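Local coordinates for autotransporter adhesin (Vibrio vulnificus, PDB 4ERR), which serves as the four-helical-bundle membrane localization domain of the MARTX toxin effector domain DUF5, probably directing the effector to membranes of the host cell, at the interface of chains A and B. Numbering follows the deposited sequence. Chains: chain A/B, Autotransporter adhesin.

Contacts 1 and 2 belong to one two-fold symmetric interface between two copies of the domain, and their C-alpha centres lie about 22 Å apart. Helix 7-37 takes part in both: its first turns in chain A meet the second half of the same helix of chain B in contact 1, whereas in contact 2 its middle and second half, with helix 40-60, receive helix 65-81 of chain B. The same tyrosine serves in both, as B:Tyr25 in contact 1 and A:Tyr25 in contact 2. Contact 1 is a small apolar patch, and contact 2 adds hydrogen bonds and a cation-pi stack. The pairing may be confined to the crystal.

Contact 1: the interface of chains A and B. Residues chain A 7, 10-11; chain B 25, 29.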
loop_
_atom_site.group_PDB
_atom_site.type_symbol
_atom_site.label_atom_id
_atom_site.label_comp_id
_atom_site.label_asym_id
_atom_site.label_seq_id
_atom_site.Cartn_x
_atom_site.Cartn_y
_atom_site.Cartn_z
ATOM N N VAL A 7 -16.201 -9.756 1.046
ATOM C CA VAL A 7 -14.858 -9.697 0.490
ATOM C C VAL A 7 -14.872 -8.895 -0.820
ATOM O O VAL A 7 -14.032 -8.056 -1.026
ATOM C CB VAL A 7 -14.253 -11.088 0.282
ATOM C CG1 VAL A 7 -13.008 -11.011 -0.608
ATOM C CG2 VAL A 7 -13.942 -11.714 1.655
ATOM N N LEU A 10 -15.226 -5.157 -0.030
ATOM C CA LEU A 10 -13.944 -4.679 0.499
ATOM C C LEU A 10 -12.959 -4.413 -0.642
ATOM O O LEU A 10 -12.326 -3.344 -0.706
ATOM C CB LEU A 10 -13.361 -5.675 1.530
ATOM C CG LEU A 10 -11.952 -5.364 2.055
ATOM C CD1 LEU A 10 -11.893 -4.066 2.852
ATOM C CD2 LEU A 10 -11.417 -6.581 2.824
ATOM N N LYS A 11 -12.821 -5.385 -1.537
ATOM C CA LYS A 11 -11.929 -5.236 -2.669
ATOM C C LYS A 11 -12.324 -4.023 -3.574
ATOM O O LYS A 11 -11.459 -3.278 -4.048
ATOM C CB LYS A 11 -11.887 -6.529 -3.486
ATOM C CG LYS A 11 -11.179 -7.675 -2.751
ATOM C CD LYS A 11 -11.099 -8.949 -3.599
ATOM C CE LYS A 11 -10.345 -10.023 -2.849
ATOM N NZ LYS A 11 -10.234 -11.305 -3.600
ATOM N N TYR B 25 -2.932 -10.041 4.584
ATOM C CA TYR B 25 -4.189 -9.599 3.995
ATOM C C TYR B 25 -5.098 -10.770 3.635
ATOM O O TYR B 25 -6.292 -10.742 3.893
ATOM C CB TYR B 25 -3.956 -8.703 2.794
ATOM C CG TYR B 25 -5.179 -8.096 2.198
ATOM C CD1 TYR B 25 -6.027 -7.302 2.957
ATOM C CD2 TYR B 25 -5.463 -8.227 0.843
ATOM C CE1 TYR B 25 -7.139 -6.681 2.383
ATOM C CE2 TYR B 25 -6.578 -7.587 0.259
ATOM C CZ TYR B 25 -7.400 -6.831 1.028
ATOM O OH TYR B 25 -8.488 -6.182 0.444
ATOM N N LEU B 29 -9.014 -11.654 4.547
ATOM C CA LEU B 29 -10.025 -12.010 3.532
ATOM C C LEU B 29 -10.698 -13.360 3.815
ATOM O O LEU B 29 -11.917 -13.527 3.630
ATOM C CB LEU B 29 -9.387 -12.049 2.149
ATOM C CG LEU B 29 -8.852 -10.743 1.537
ATOM C CD1 LEU B 29 -8.101 -11.038 0.249
ATOM C CD2 LEU B 29 -9.968 -9.722 1.285
#
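The branched end of B:Leu29 packs against A:Val7, A:Leu10 and A:Lys11 on the surface of helix 7-37 of chain A. CD2 of the leucine meets CD2 of A:Leu10 at 3.8 Å and CG1 of A:Val7 at 3.8 Å, so that one methyl bridges side chains from successive turns of the helix. CD1 is the methyl nearer A:Lys11 and lies 4.0 Å from its CE. The side chains of A:Val7 and A:Lys11 each run roughly at right angles to that of B:Leu29, while A:Leu10 approaches it at a slant.

A:Leu10 sends CG away from the backbone N (chi1 174°), and from there its CD2 branch makes the contact with B:Leu29. The same methyl also faces B:Tyr25, whose phenol oxygen OH stands 3.8 Å from A:Leu10 CD2; the two side chains advance from opposite directions. Within chain B, CG of B:Leu29 lies above one face of the B:Tyr25 ring, displaced towards its rim, 4.1 Å from the ring plane. This packing within chain B sets the leucine branch beside the phenol, and the pair faces chain A together.

Farther out, CG2 of A:Val7 packs 3.4 Å from the backbone carbonyl oxygen of B:Leu29, a van der Waals approach of a methyl to a polar backbone atom. A:Lys11 marks the polar rim: beyond CG its chain is fully extended, which brings CE alongside the B:Leu29 methyls and carries the amine NZ beyond them. The lysine thus contributes carbon surface to the contact and its amine, presumably charged, to the periphery.

All five residues belong to helix 7-37 of their chains, with the first turns in chain A packed against the second half of the same helix in chain B.

Contact 2: the interface of chains A and B. Residues chain A 21, 25, 28, 54, 57, 61; chain B 66-67, 70.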
loop_
_atom_site.group_PDB
_atom_site.type_symbol
_atom_site.label_atom_id
_atom_site.label_comp_id
_atom_site.label_asym_id
_atom_site.label_seq_id
_atom_site.Cartn_x
_atom_site.Cartn_y
_atom_site.Cartn_z
ATOM N N ILE A 21 -3.740 6.661 -6.332
ATOM C CA ILE A 21 -2.390 6.355 -5.849
ATOM C C ILE A 21 -1.619 5.692 -6.996
ATOM O O ILE A 21 -0.486 6.038 -7.285
ATOM C CB ILE A 21 -2.411 5.417 -4.610
ATOM C CG1 ILE A 21 -3.263 6.020 -3.480
ATOM C CG2 ILE A 21 -1.001 5.152 -4.094
ATOM C CD1 ILE A 21 -3.431 5.117 -2.268
ATOM N N TYR A 25 1.855 6.820 -8.867
ATOM C CA TYR A 25 2.980 5.904 -8.943
ATOM C C TYR A 25 3.459 5.745 -10.382
ATOM O O TYR A 25 4.646 5.752 -10.605
ATOM C CB TYR A 25 2.581 4.566 -8.372
ATOM C CG TYR A 25 3.651 3.512 -8.325
ATOM C CD1 TYR A 25 4.820 3.719 -7.622
ATOM C CD2 TYR A 25 3.486 2.296 -8.974
ATOM C CE1 TYR A 25 5.805 2.731 -7.549
ATOM C CE2 TYR A 25 4.453 1.300 -8.907
ATOM C CZ TYR A 25 5.620 1.535 -8.194
ATOM O OH TYR A 25 6.594 0.574 -8.090
ATOM N N ILE A 28 5.846 8.383 -11.333
ATOM C CA ILE A 28 7.167 8.137 -10.779
ATOM C C ILE A 28 7.950 7.167 -11.655
ATOM O O ILE A 28 9.126 7.412 -11.974
ATOM C CB ILE A 28 7.105 7.631 -9.306
ATOM C CG1 ILE A 28 6.620 8.765 -8.401
ATOM C CG2 ILE A 28 8.474 7.160 -8.842
ATOM C CD1 ILE A 28 6.294 8.279 -6.991
ATOM N N ILE A 54 8.576 11.929 -5.996
ATOM C CA ILE A 54 8.526 11.001 -4.864
ATOM C C ILE A 54 8.048 11.723 -3.623
ATOM O O ILE A 54 7.171 11.233 -2.918
ATOM C CB ILE A 54 9.850 10.277 -4.615
ATOM C CG1 ILE A 54 10.282 9.472 -5.851
ATOM C CG2 ILE A 54 9.717 9.341 -3.408
ATOM C CD1 ILE A 54 11.729 8.969 -5.787
ATOM N N TYR A 57 4.343 12.309 -3.870
ATOM C CA TYR A 57 3.609 11.059 -3.732
ATOM C C TYR A 57 3.501 10.668 -2.250
ATOM O O TYR A 57 2.427 10.308 -1.767
ATOM C CB TYR A 57 4.279 9.945 -4.564
ATOM C CG TYR A 57 3.723 8.549 -4.303
ATOM C CD1 TYR A 57 4.108 7.842 -3.184
ATOM C CD2 TYR A 57 2.792 7.954 -5.165
ATOM C CE1 TYR A 57 3.591 6.579 -2.905
ATOM C CE2 TYR A 57 2.290 6.675 -4.902
ATOM C CZ TYR A 57 2.689 6.010 -3.764
ATOM O OH TYR A 57 2.172 4.747 -3.507
ATOM N N HIS A 61 -0.052 10.360 -0.632
ATOM C CA HIS A 61 -0.496 8.963 -0.524
ATOM C C HIS A 61 0.242 8.103 0.533
ATOM O O HIS A 61 0.790 7.048 0.223
ATOM C CB HIS A 61 -0.369 8.286 -1.919
ATOM C CG HIS A 61 -0.960 9.073 -3.056
ATOM N ND1 HIS A 61 -2.295 9.381 -3.141
ATOM C CD2 HIS A 61 -0.392 9.560 -4.192
ATOM C CE1 HIS A 61 -2.528 10.037 -4.267
ATOM N NE2 HIS A 61 -1.379 10.175 -4.914
ATOM N N ARG B 66 5.176 -1.109 -2.000
ATOM C CA ARG B 66 5.504 -0.032 -2.897
ATOM C C ARG B 66 6.079 1.164 -2.140
ATOM O O ARG B 66 7.128 1.711 -2.498
ATOM C CB ARG B 66 4.229 0.398 -3.607
ATOM C CG ARG B 66 4.413 1.573 -4.470
ATOM C CD ARG B 66 3.070 2.073 -4.971
ATOM N NE ARG B 66 2.386 1.100 -5.799
ATOM C CZ ARG B 66 1.137 1.248 -6.245
ATOM N NH1 ARG B 66 0.426 2.314 -5.908
ATOM N NH2 ARG B 66 0.591 0.323 -7.020
ATOM N N ASN B 67 5.409 1.578 -1.077
ATOM C CA ASN B 67 5.874 2.765 -0.359
ATOM C C ASN B 67 7.223 2.545 0.309
ATOM O O ASN B 67 8.066 3.444 0.328
ATOM C CB ASN B 67 4.819 3.314 0.606
ATOM C CG ASN B 67 3.740 4.129 -0.105
ATOM O OD1 ASN B 67 3.350 3.810 -1.242
ATOM N ND2 ASN B 67 3.284 5.200 0.538
ATOM N N LEU B 70 9.727 2.830 -2.516
ATOM C CA LEU B 70 9.857 4.255 -2.888
ATOM C C LEU B 70 10.679 5.067 -1.861
ATOM O O LEU B 70 11.394 5.990 -2.235
ATOM C CB LEU B 70 8.489 4.887 -3.087
ATOM C CG LEU B 70 7.729 4.495 -4.347
ATOM C CD1 LEU B 70 6.328 5.083 -4.318
ATOM C CD2 LEU B 70 8.483 4.929 -5.588
#
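The phenol OH of A:Tyr57 donates a hydrogen bond of 2.7 Å to the side-chain oxygen OD1 of B:Asn67. It comes in on a lone pair in the carbonyl plane, with a C=O...donor angle of 144°. The other end of the same amide is also used: ND2 of B:Asn67 donates to the backbone oxygen of A:His61 at 3.1 Å, tilted from that carbonyl's plane. The two bonds, a donor to OD1 and an acceptor for ND2, restrain the amide's rotation and fit this orientation rather than its flip.

B:Arg66 lies flat against A:Tyr25. Its guanidinium and the phenol ring are only 8° from parallel, and NE sits over the middle of the face, 3.6 Å from the ring centroid, in a cation-pi stack. The arginine chain leaves its backbone with CG opposite the N, then turns about the CG-CD bond (chi3 -63°), which folds the guanidinium over the ring while CG and CD pack along the same face. In the guanidinium plane, at its edge, lie CG2 of A:Ile21 and the OH of A:Tyr57.

B:Leu70 wedges between the two tyrosines. Its CD1 rests on one face of the A:Tyr57 ring, 3.8 Å from the centroid, in a CH-pi contact; CB of A:His61 backs the opposite face. CD2 of B:Leu70 instead reaches the edge of the A:Tyr25 ring in its plane. Helix 65-81 of chain B thus packs on helices 7-37 and 40-60 of chain A, with A:His61 in the loop after 40-60. The leucine and A:Ile28 meet tip to tip, B:Leu70 CD2 lying 3.9 Å from A:Ile28 CG2.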